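Local coordinates for cell wall surface anchor family protein (Streptococcus agalactiae, PDB 3PHS) that serves as a minor pilin of the cell-wall-linked pilus, with an IgG-like domain that mediates adhesion to lung epithelial cells, at residues 15-20 against 45-50; 19-24 against 129-134; 138-143 against 232-237; 154-159 against 186-191. One frame throughout, in Å; residues are numbered along the deposited sequence.

Contacts 1 and 2 lie in one half of the chain and share strand 13-21, including H19. Contacts 3 and 4 lie across the chain's centre from contact 1, with the centres of contacts 1 and 3 about 38 Å apart. Contact 1 is buried, side chains meeting between two sheets; contact 2 is a surface contact in which two waters and one indole N-H bond link segment 129-134 to the end of strand 13-21, just ahead of contact 3 in the chain. Contacts 3 and 4 are partly buried backbone pairings, parallel and antiparallel respectively, in the two sheets of one prealbumin-like domain. They touch through L140, K142 and I236 against F158 and T188, beside a lysine-asparagine isopeptide bond.

Contact 1. Residues 15-20 against 45-50; sequences LTIVHL and VLYQLY
Across the interior of a two-sheet β-sandwich, consistent with the Ig-like folds of this pilin, I17 and H19 on strand 13-21 meet Y47 on strand 46-52 of the opposing sheet. The short strand axes approach to 9.7 Å at 142°, a separation that fits face-to-face sheet packing rather than backbone pairing, and the contacts across it are between side chains. I17 presents its CG2 methyl to the centre of the phenol ring, 3.5 Å from the Y47 ring centroid and 7° off the ring normal, a well-formed CH-pi contact. At the far end of that ring, Y47 OH lies 2.7 Å from H19 ND1 in a hydrogen bond whose proton could come from either atom. The imidazole and phenol meet rim to rim, neither lying over the other's face.

H19 CG is anti to the backbone N (chi1 -173°), which starts the ring toward the opposing strand. V45 CG2 then lies over the centre of one imidazole face, 3.9 Å from the ring centroid. Alternate residues L15, I17 and H19 face L49, Y47 and V45, as expected where two β-sheets pack face to face. At the other end L15 and L49 reach tip to tip, CD2 of L15 being 3.8 Å from CD1 of L49, while F92 of strand 89-95 packs against L15, I17 and L49.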
# COMPACT_ATOMS: atom_id res chain seq x y z
N LEU A 15 -10.98 6.22 -24.12
CA LEU A 15 -9.79 6.02 -23.29
C LEU A 15 -9.79 4.58 -22.81
O LEU A 15 -10.82 4.09 -22.34
CB LEU A 15 -9.82 6.96 -22.09
CG LEU A 15 -8.77 6.75 -21.01
CD1 LEU A 15 -7.35 6.98 -21.56
CD2 LEU A 15 -9.03 7.66 -19.80
N THR A 16 -8.63 3.92 -22.92
CA THR A 16 -8.48 2.53 -22.48
C THR A 16 -7.33 2.49 -21.51
O THR A 16 -6.25 2.94 -21.84
CB THR A 16 -8.16 1.58 -23.67
OG1 THR A 16 -9.23 1.63 -24.63
CG2 THR A 16 -8.00 0.12 -23.18
N ILE A 17 -7.58 1.99 -20.30
CA ILE A 17 -6.52 1.84 -19.30
C ILE A 17 -6.17 0.38 -19.30
O ILE A 17 -7.05 -0.46 -19.13
CB ILE A 17 -7.03 2.23 -17.86
CG1 ILE A 17 -7.57 3.67 -17.77
CG2 ILE A 17 -5.95 1.98 -16.80
CD1 ILE A 17 -6.97 4.66 -18.62
N VAL A 18 -4.89 0.06 -19.52
CA VAL A 18 -4.46 -1.34 -19.59
C VAL A 18 -3.61 -1.65 -18.37
O VAL A 18 -2.51 -1.11 -18.21
CB VAL A 18 -3.67 -1.64 -20.90
CG1 VAL A 18 -3.46 -3.16 -21.11
CG2 VAL A 18 -4.39 -1.07 -22.12
N HIS A 19 -4.14 -2.52 -17.51
CA HIS A 19 -3.48 -2.86 -16.25
C HIS A 19 -2.69 -4.17 -16.38
O HIS A 19 -3.28 -5.24 -16.39
CB HIS A 19 -4.54 -2.97 -15.14
CG HIS A 19 -3.97 -3.15 -13.77
ND1 HIS A 19 -4.06 -2.19 -12.78
CD2 HIS A 19 -3.30 -4.20 -13.22
CE1 HIS A 19 -3.45 -2.62 -11.69
NE2 HIS A 19 -2.99 -3.84 -11.92
N LEU A 20 -1.36 -4.07 -16.50
CA LEU A 20 -0.47 -5.22 -16.69
C LEU A 20 0.54 -5.30 -15.56
O LEU A 20 1.15 -4.28 -15.19
CB LEU A 20 0.30 -5.12 -18.02
CG LEU A 20 -0.57 -4.95 -19.28
CD1 LEU A 20 0.28 -4.79 -20.54
CD2 LEU A 20 -1.52 -6.15 -19.41
N VAL A 45 -9.80 -4.70 -11.52
CA VAL A 45 -9.22 -3.49 -10.92
C VAL A 45 -10.11 -2.30 -11.26
O VAL A 45 -10.45 -2.07 -12.44
CB VAL A 45 -7.74 -3.22 -11.36
CG1 VAL A 45 -7.17 -1.93 -10.70
CG2 VAL A 45 -6.82 -4.41 -11.02
N LEU A 46 -10.52 -1.58 -10.22
CA LEU A 46 -11.38 -0.42 -10.38
C LEU A 46 -10.57 0.84 -10.65
O LEU A 46 -9.76 1.25 -9.81
CB LEU A 46 -12.25 -0.24 -9.12
CG LEU A 46 -13.20 0.96 -9.06
CD1 LEU A 46 -14.03 1.08 -10.34
CD2 LEU A 46 -14.10 0.76 -7.85
N TYR A 47 -10.79 1.42 -11.83
CA TYR A 47 -10.21 2.72 -12.19
C TYR A 47 -11.27 3.82 -12.14
O TYR A 47 -12.43 3.62 -12.54
CB TYR A 47 -9.55 2.67 -13.59
CG TYR A 47 -8.17 2.08 -13.53
CD1 TYR A 47 -7.96 0.70 -13.67
CD2 TYR A 47 -7.06 2.88 -13.26
CE1 TYR A 47 -6.68 0.16 -13.58
CE2 TYR A 47 -5.77 2.34 -13.15
CZ TYR A 47 -5.60 0.98 -13.32
OH TYR A 47 -4.32 0.45 -13.22
N GLN A 48 -10.88 4.97 -11.60
CA GLN A 48 -11.73 6.14 -11.64
C GLN A 48 -11.01 7.26 -12.36
O GLN A 48 -9.81 7.45 -12.16
CB GLN A 48 -12.14 6.56 -10.24
CG GLN A 48 -12.98 5.50 -9.61
CD GLN A 48 -13.44 5.83 -8.22
OE1 GLN A 48 -14.36 5.17 -7.72
NE2 GLN A 48 -12.83 6.82 -7.59
N LEU A 49 -11.77 8.01 -13.16
CA LEU A 49 -11.25 9.14 -13.90
C LEU A 49 -12.02 10.39 -13.50
O LEU A 49 -13.25 10.42 -13.61
CB LEU A 49 -11.32 8.87 -15.42
CG LEU A 49 -10.18 8.13 -16.13
CD1 LEU A 49 -8.97 9.01 -16.28
CD2 LEU A 49 -9.76 6.80 -15.49
N TYR A 50 -11.30 11.41 -13.03
CA TYR A 50 -11.88 12.67 -12.54
C TYR A 50 -11.63 13.76 -13.57
O TYR A 50 -10.48 14.08 -13.88
CB TYR A 50 -11.29 13.02 -11.18
CG TYR A 50 -11.77 12.06 -10.12
CD1 TYR A 50 -11.16 10.81 -9.96
CD2 TYR A 50 -12.89 12.36 -9.35
CE1 TYR A 50 -11.63 9.90 -9.01
CE2 TYR A 50 -13.37 11.46 -8.40
CZ TYR A 50 -12.73 10.24 -8.23
OH TYR A 50 -13.23 9.37 -7.30

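Contact 2. Residues 19-24 against 129-134; sequences HLEARD and PKIIWS
I131 lays its CD1 methyl over the H19 imidazole, 3.4 Å from the ring centroid and almost on the ring normal. Segment 129-134 is the connection from strand 125-127 of the N-terminal β-sandwich to strand 135-146 of the next domain, and here it runs beside the end of strand 13-21. The methyl covers the face of H19 opposite the one covered by V45 CG2, so the imidazole is sandwiched between two aliphatic groups. I131 CG2 adds a flanking contact, 3.8 Å from H19 NE2.

Further along, E21 crosses one face of the W133 indole. Its CB sits 3.8 Å from the centroid of the five-membered ring, and its carboxylate plane is turned only 13° from the ring plane, with CD of E21 3.7 Å from W133 CB. W133 CB points toward strand 13-21, and S134 OG approaches the indole's other face.

Water fills in where the two backbones do not pair directly. One molecule donates to both L20 O and I131 O, the latter at 2.7 Å from the water oxygen, and accepts from A22 N. Another accepts a weak hydrogen bond from L20 N and donates to P129 O. The direct polar link is from W133 NE1 to A22 O, at 2.8 Å: the oxygen lies close to the indole plane, yet NE1 stands above the A22 carbonyl plane, 43° out of it.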
# COMPACT_ATOMS: atom_id res chain seq x y z
N HIS A 19 -4.14 -2.52 -17.51
CA HIS A 19 -3.48 -2.86 -16.25
C HIS A 19 -2.69 -4.17 -16.38
O HIS A 19 -3.28 -5.24 -16.39
CB HIS A 19 -4.54 -2.97 -15.14
CG HIS A 19 -3.97 -3.15 -13.77
ND1 HIS A 19 -4.06 -2.19 -12.78
CD2 HIS A 19 -3.30 -4.20 -13.22
CE1 HIS A 19 -3.45 -2.62 -11.69
NE2 HIS A 19 -2.99 -3.84 -11.92
N LEU A 20 -1.36 -4.07 -16.50
CA LEU A 20 -0.47 -5.22 -16.69
C LEU A 20 0.54 -5.30 -15.56
O LEU A 20 1.15 -4.28 -15.19
CB LEU A 20 0.30 -5.12 -18.02
CG LEU A 20 -0.57 -4.95 -19.28
CD1 LEU A 20 0.28 -4.79 -20.54
CD2 LEU A 20 -1.52 -6.15 -19.41
N GLU A 21 0.72 -6.49 -15.01
CA GLU A 21 1.83 -6.72 -14.10
C GLU A 21 3.01 -7.18 -14.96
O GLU A 21 2.99 -8.27 -15.52
CB GLU A 21 1.46 -7.74 -13.01
CG GLU A 21 0.49 -7.14 -11.98
CD GLU A 21 0.07 -8.11 -10.87
OE1 GLU A 21 0.39 -9.32 -10.94
OE2 GLU A 21 -0.62 -7.63 -9.95
N ALA A 22 4.01 -6.32 -15.05
CA ALA A 22 5.17 -6.55 -15.90
C ALA A 22 6.43 -6.57 -15.05
O ALA A 22 6.44 -6.03 -13.94
CB ALA A 22 5.26 -5.43 -16.97
N ARG A 23 7.49 -7.18 -15.58
CA ARG A 23 8.80 -7.17 -14.92
C ARG A 23 9.53 -5.86 -15.19
O ARG A 23 9.31 -5.23 -16.23
CB ARG A 23 9.66 -8.33 -15.46
CG ARG A 23 9.04 -9.74 -15.38
CD ARG A 23 9.80 -10.75 -16.26
NE ARG A 23 9.54 -10.56 -17.70
CZ ARG A 23 9.99 -11.36 -18.67
NH1 ARG A 23 10.70 -12.44 -18.36
NH2 ARG A 23 9.72 -11.11 -19.95
N ASP A 24 10.43 -5.46 -14.29
CA ASP A 24 11.16 -4.21 -14.48
C ASP A 24 11.80 -4.21 -15.88
O ASP A 24 11.84 -3.17 -16.54
CB ASP A 24 12.23 -3.98 -13.40
CG ASP A 24 11.64 -3.50 -12.06
OD1 ASP A 24 10.39 -3.41 -11.91
OD2 ASP A 24 12.45 -3.22 -11.14
N PRO A 129 -0.91 2.33 -16.81
CA PRO A 129 -0.43 2.92 -15.55
C PRO A 129 0.80 2.17 -15.04
O PRO A 129 0.97 0.99 -15.36
CB PRO A 129 -1.62 2.75 -14.59
CG PRO A 129 -2.83 2.69 -15.51
CD PRO A 129 -2.32 1.90 -16.70
N LYS A 130 1.64 2.85 -14.27
CA LYS A 130 2.84 2.23 -13.67
C LYS A 130 2.39 1.46 -12.45
O LYS A 130 1.78 2.02 -11.54
CB LYS A 130 3.86 3.30 -13.29
CG LYS A 130 4.32 4.12 -14.50
CD LYS A 130 5.30 5.24 -14.13
CE LYS A 130 5.51 6.18 -15.32
NZ LYS A 130 6.10 7.48 -14.88
N ILE A 131 2.64 0.16 -12.47
CA ILE A 131 2.05 -0.73 -11.49
C ILE A 131 3.16 -1.48 -10.78
O ILE A 131 4.02 -2.06 -11.42
CB ILE A 131 1.06 -1.71 -12.16
CG1 ILE A 131 -0.19 -0.95 -12.64
CG2 ILE A 131 0.61 -2.83 -11.19
CD1 ILE A 131 -0.82 -1.61 -13.85
N ILE A 132 3.13 -1.46 -9.45
CA ILE A 132 4.08 -2.24 -8.68
C ILE A 132 3.36 -3.42 -8.04
O ILE A 132 2.20 -3.30 -7.61
CB ILE A 132 4.93 -1.42 -7.65
CG1 ILE A 132 4.03 -0.75 -6.61
CG2 ILE A 132 5.87 -0.41 -8.37
CD1 ILE A 132 4.80 -0.33 -5.33
N TRP A 133 4.04 -4.56 -7.99
CA TRP A 133 3.41 -5.81 -7.56
C TRP A 133 4.37 -6.80 -6.92
O TRP A 133 3.92 -7.67 -6.21
CB TRP A 133 2.70 -6.49 -8.75
CG TRP A 133 3.64 -6.79 -9.88
CD1 TRP A 133 3.95 -5.98 -10.93
CD2 TRP A 133 4.42 -7.98 -10.04
NE1 TRP A 133 4.86 -6.61 -11.76
CE2 TRP A 133 5.16 -7.84 -11.23
CE3 TRP A 133 4.56 -9.17 -9.29
CZ2 TRP A 133 6.04 -8.83 -11.70
CZ3 TRP A 133 5.44 -10.16 -9.77
CH2 TRP A 133 6.16 -9.98 -10.95
N SER A 134 5.67 -6.67 -7.19
CA SER A 134 6.68 -7.65 -6.70
C SER A 134 6.76 -7.63 -5.17
O SER A 134 6.80 -6.56 -4.55
CB SER A 134 8.05 -7.33 -7.30
OG SER A 134 8.10 -7.72 -8.67
O HOH W 1 -0.01 -1.07 -17.15
O HOH W 2 3.79 -3.61 -13.56

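Contact 3. Residues 138-143 against 232-237; sequences LDLLKV and VTVTIE
Strands 138-143 and 232-237 run parallel, their axes 4.7 Å apart and 20° from alignment, with residues paired one to one from L138 with V232 to V143 with E237. The pairing lies in a mixed sheet of the prealbumin-like domain and joins strand 135-146 to strand 231-240. Five backbone hydrogen bonds alternate in direction: D139, L141 and V143 donate N-H groups to V232, V234 and I236, and D139 O and L141 O accept from V234 and I236. The bond from L141 N to V234 O, at 2.8 Å, is the shortest and lies nearly along the C=O axis.

On the face turned to the core, L138 CD1 meets V234 CG1 at 3.5 Å and L140 CD1 meets I236 CD1 at 3.6 Å, so each leucine, besides touching its own strand partner, also reaches the residue two beyond it. F158 from the facing sheet packs on L140 and I236. The other face carries L141 beside T235 and V143 beside E237, each pair pointing the same way; V143 CG2 is 3.8 Å from E237 CG. D139 hydrogen-bonds H193 and salt-bridges R195; E237 forms salt bridges with K150 and K239.

K142 is covalently joined through NZ to N238 CG, the intramolecular isopeptide bond. E208 packs beside K142, consistent with the acidic neighbour of such bonds in related pilins. The lysine chain bends at chi2 (64°), which brings CD to 3.8 Å from I236 CG2, and again at chi4; NZ also donates to V143 O at 3.2 Å.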
# COMPACT_ATOMS: atom_id res chain seq x y z
N LEU A 138 8.80 -9.74 5.59
CA LEU A 138 9.19 -9.14 6.85
C LEU A 138 9.51 -10.28 7.80
O LEU A 138 8.76 -11.24 7.88
CB LEU A 138 8.02 -8.35 7.43
CG LEU A 138 8.08 -7.91 8.89
CD1 LEU A 138 9.26 -6.94 9.08
CD2 LEU A 138 6.75 -7.24 9.26
N ASP A 139 10.63 -10.17 8.53
CA ASP A 139 10.87 -11.07 9.66
C ASP A 139 11.15 -10.25 10.92
O ASP A 139 12.23 -9.69 11.08
CB ASP A 139 12.01 -12.04 9.39
CG ASP A 139 12.07 -13.17 10.41
OD1 ASP A 139 11.45 -13.05 11.49
OD2 ASP A 139 12.73 -14.18 10.13
N LEU A 140 10.14 -10.19 11.79
CA LEU A 140 10.23 -9.46 13.04
C LEU A 140 10.65 -10.41 14.15
O LEU A 140 10.04 -11.46 14.33
CB LEU A 140 8.90 -8.81 13.38
CG LEU A 140 8.68 -8.20 14.78
CD1 LEU A 140 9.71 -7.10 15.08
CD2 LEU A 140 7.25 -7.66 14.91
N LEU A 141 11.69 -10.01 14.88
CA LEU A 141 12.04 -10.65 16.13
C LEU A 141 11.69 -9.69 17.26
O LEU A 141 12.14 -8.54 17.26
CB LEU A 141 13.54 -11.00 16.15
CG LEU A 141 14.11 -11.38 17.53
CD1 LEU A 141 13.47 -12.65 18.08
CD2 LEU A 141 15.63 -11.47 17.52
N LYS A 142 10.90 -10.17 18.20
CA LYS A 142 10.54 -9.40 19.37
C LYS A 142 11.31 -9.94 20.56
O LYS A 142 11.25 -11.14 20.82
CB LYS A 142 9.05 -9.53 19.66
CG LYS A 142 8.54 -8.63 20.83
CD LYS A 142 8.69 -7.12 20.51
CE LYS A 142 8.07 -6.26 21.61
NZ LYS A 142 8.89 -6.27 22.87
N VAL A 143 12.01 -9.07 21.28
CA VAL A 143 12.72 -9.50 22.48
C VAL A 143 12.23 -8.78 23.75
O VAL A 143 11.69 -7.66 23.69
CB VAL A 143 14.25 -9.34 22.32
CG1 VAL A 143 14.79 -10.28 21.23
CG2 VAL A 143 14.62 -7.88 22.05
N VAL A 232 13.35 -8.41 5.10
CA VAL A 232 13.86 -7.37 5.99
C VAL A 232 13.75 -7.90 7.42
O VAL A 232 12.68 -8.29 7.85
CB VAL A 232 13.14 -5.99 5.80
CG1 VAL A 232 11.64 -6.10 6.00
CG2 VAL A 232 13.74 -4.92 6.73
N THR A 233 14.87 -7.92 8.14
CA THR A 233 14.91 -8.41 9.51
C THR A 233 14.81 -7.21 10.43
O THR A 233 15.56 -6.25 10.28
CB THR A 233 16.22 -9.21 9.79
OG1 THR A 233 16.25 -10.37 8.97
CG2 THR A 233 16.26 -9.67 11.23
N VAL A 234 13.88 -7.25 11.38
CA VAL A 234 13.78 -6.15 12.34
C VAL A 234 13.68 -6.71 13.75
O VAL A 234 12.97 -7.67 13.96
CB VAL A 234 12.62 -5.17 12.02
CG1 VAL A 234 11.35 -5.89 11.75
CG2 VAL A 234 12.42 -4.14 13.13
N THR A 235 14.41 -6.12 14.69
CA THR A 235 14.27 -6.49 16.10
C THR A 235 13.64 -5.33 16.86
O THR A 235 14.06 -4.17 16.73
CB THR A 235 15.62 -6.91 16.74
OG1 THR A 235 16.16 -8.00 16.00
CG2 THR A 235 15.40 -7.40 18.15
N ILE A 236 12.60 -5.65 17.61
CA ILE A 236 11.95 -4.67 18.47
C ILE A 236 12.13 -5.12 19.92
O ILE A 236 11.93 -6.29 20.24
CB ILE A 236 10.45 -4.53 18.12
CG1 ILE A 236 10.29 -3.85 16.74
CG2 ILE A 236 9.71 -3.70 19.16
CD1 ILE A 236 8.85 -3.78 16.26
N GLU A 237 12.54 -4.19 20.78
CA GLU A 237 12.74 -4.50 22.20
C GLU A 237 11.53 -4.14 23.05
O GLU A 237 10.83 -3.16 22.78
CB GLU A 237 13.98 -3.78 22.75
CG GLU A 237 15.24 -4.09 22.00
CD GLU A 237 16.52 -3.65 22.72
OE1 GLU A 237 16.43 -2.95 23.75
OE2 GLU A 237 17.60 -4.04 22.25

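Contact 4. Residues 154-159 against 186-191; sequences AGVVFE and LETDSS
T188 bonds to G155 and V156 through both backbone and side chain. Its carbonyl O accepts from G155 N at 2.9 Å, its OG1 accepts from V156 N at 3.0 Å, and its own N donates to V156 O. With OG1 also hydrogen-bonded to L153 O, the hydroxyl bridges V156 N and the carbonyl of L153, just before the segment. OG1 is placed for this between the backbone N and the carbonyl carbon (chi1 62°).

G155 has a positive phi of 75°, and its CA is met by E187 OE2 at 3.3 Å, while the aliphatic part of E187 runs across its backbone. At A154, CB reaches D189 O at 3.3 Å. D189 OD1 accepts from S191 N, which makes an Asx turn where the chain leaves the pairing.

Regular pairing follows: V157 and E187 form a non-hydrogen-bonded pair, F158 and L186 a hydrogen-bonded one, with F158 N to L186 O at 2.8 Å. T188 CG2 lies at the edge of the F158 ring, and both side chains pack on K142. Strand 186-187 is one of the two edge strands of the four-stranded antiparallel sheet in the prealbumin-like domain.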
# COMPACT_ATOMS: atom_id res chain seq x y z
N ALA A 154 7.26 -14.33 23.37
CA ALA A 154 6.11 -14.92 22.70
C ALA A 154 4.79 -14.23 23.05
O ALA A 154 4.65 -13.59 24.11
CB ALA A 154 6.03 -16.44 23.02
N GLY A 155 3.83 -14.32 22.14
CA GLY A 155 2.49 -13.82 22.41
C GLY A 155 2.29 -12.32 22.37
O GLY A 155 1.25 -11.84 22.82
N VAL A 156 3.28 -11.57 21.86
CA VAL A 156 3.17 -10.12 21.69
C VAL A 156 2.38 -9.82 20.41
O VAL A 156 2.65 -10.42 19.36
CB VAL A 156 4.56 -9.44 21.63
CG1 VAL A 156 4.45 -7.91 21.42
CG2 VAL A 156 5.37 -9.75 22.90
N VAL A 157 1.45 -8.88 20.50
CA VAL A 157 0.47 -8.62 19.43
C VAL A 157 0.82 -7.34 18.67
O VAL A 157 1.03 -6.28 19.25
CB VAL A 157 -0.97 -8.57 20.01
CG1 VAL A 157 -2.03 -8.21 18.92
CG2 VAL A 157 -1.31 -9.90 20.70
N PHE A 158 0.88 -7.48 17.34
CA PHE A 158 1.11 -6.37 16.44
C PHE A 158 0.03 -6.30 15.35
O PHE A 158 -0.64 -7.30 15.08
CB PHE A 158 2.44 -6.56 15.72
CG PHE A 158 3.66 -6.25 16.55
CD1 PHE A 158 4.27 -7.24 17.32
CD2 PHE A 158 4.24 -4.99 16.50
CE1 PHE A 158 5.43 -6.94 18.08
CE2 PHE A 158 5.39 -4.70 17.24
CZ PHE A 158 5.97 -5.68 18.03
N GLU A 159 -0.13 -5.12 14.76
CA GLU A 159 -0.84 -4.94 13.49
C GLU A 159 0.15 -4.32 12.51
O GLU A 159 1.13 -3.71 12.91
CB GLU A 159 -2.06 -4.05 13.66
CG GLU A 159 -3.16 -4.73 14.47
CD GLU A 159 -4.29 -3.80 14.86
OE1 GLU A 159 -4.21 -2.58 14.62
OE2 GLU A 159 -5.27 -4.32 15.42
N LEU A 186 -1.55 -10.00 14.68
CA LEU A 186 -0.34 -10.75 14.41
C LEU A 186 0.32 -11.00 15.75
O LEU A 186 0.44 -10.09 16.56
CB LEU A 186 0.60 -9.95 13.49
CG LEU A 186 0.00 -9.33 12.21
CD1 LEU A 186 0.92 -8.23 11.66
CD2 LEU A 186 -0.26 -10.39 11.17
N GLU A 187 0.74 -12.23 15.99
CA GLU A 187 1.25 -12.60 17.31
C GLU A 187 2.61 -13.28 17.19
O GLU A 187 2.78 -14.18 16.37
CB GLU A 187 0.23 -13.50 18.03
CG GLU A 187 0.41 -13.49 19.53
CD GLU A 187 -0.64 -14.30 20.27
OE1 GLU A 187 -1.85 -14.03 20.10
OE2 GLU A 187 -0.23 -15.19 21.05
N THR A 188 3.57 -12.85 17.99
CA THR A 188 4.90 -13.44 17.96
C THR A 188 4.79 -14.88 18.44
O THR A 188 4.04 -15.17 19.37
CB THR A 188 5.93 -12.66 18.82
OG1 THR A 188 5.53 -12.69 20.19
CG2 THR A 188 6.04 -11.21 18.34
N ASP A 189 5.50 -15.76 17.76
CA ASP A 189 5.45 -17.19 18.07
C ASP A 189 6.35 -17.49 19.27
O ASP A 189 6.91 -16.58 19.87
CB ASP A 189 5.78 -18.03 16.83
CG ASP A 189 7.20 -17.82 16.31
OD1 ASP A 189 8.10 -17.38 17.07
OD2 ASP A 189 7.44 -18.13 15.11
N SER A 190 6.50 -18.78 19.61
CA SER A 190 7.31 -19.18 20.77
C SER A 190 8.79 -18.76 20.66
O SER A 190 9.49 -18.66 21.67
CB SER A 190 7.20 -20.70 20.98
OG SER A 190 7.82 -21.39 19.90
N SER A 191 9.25 -18.51 19.43
CA SER A 191 10.60 -18.05 19.15
C SER A 191 10.74 -16.52 19.04
O SER A 191 11.80 -16.01 18.69
CB SER A 191 11.11 -18.70 17.86
OG SER A 191 10.36 -18.21 16.74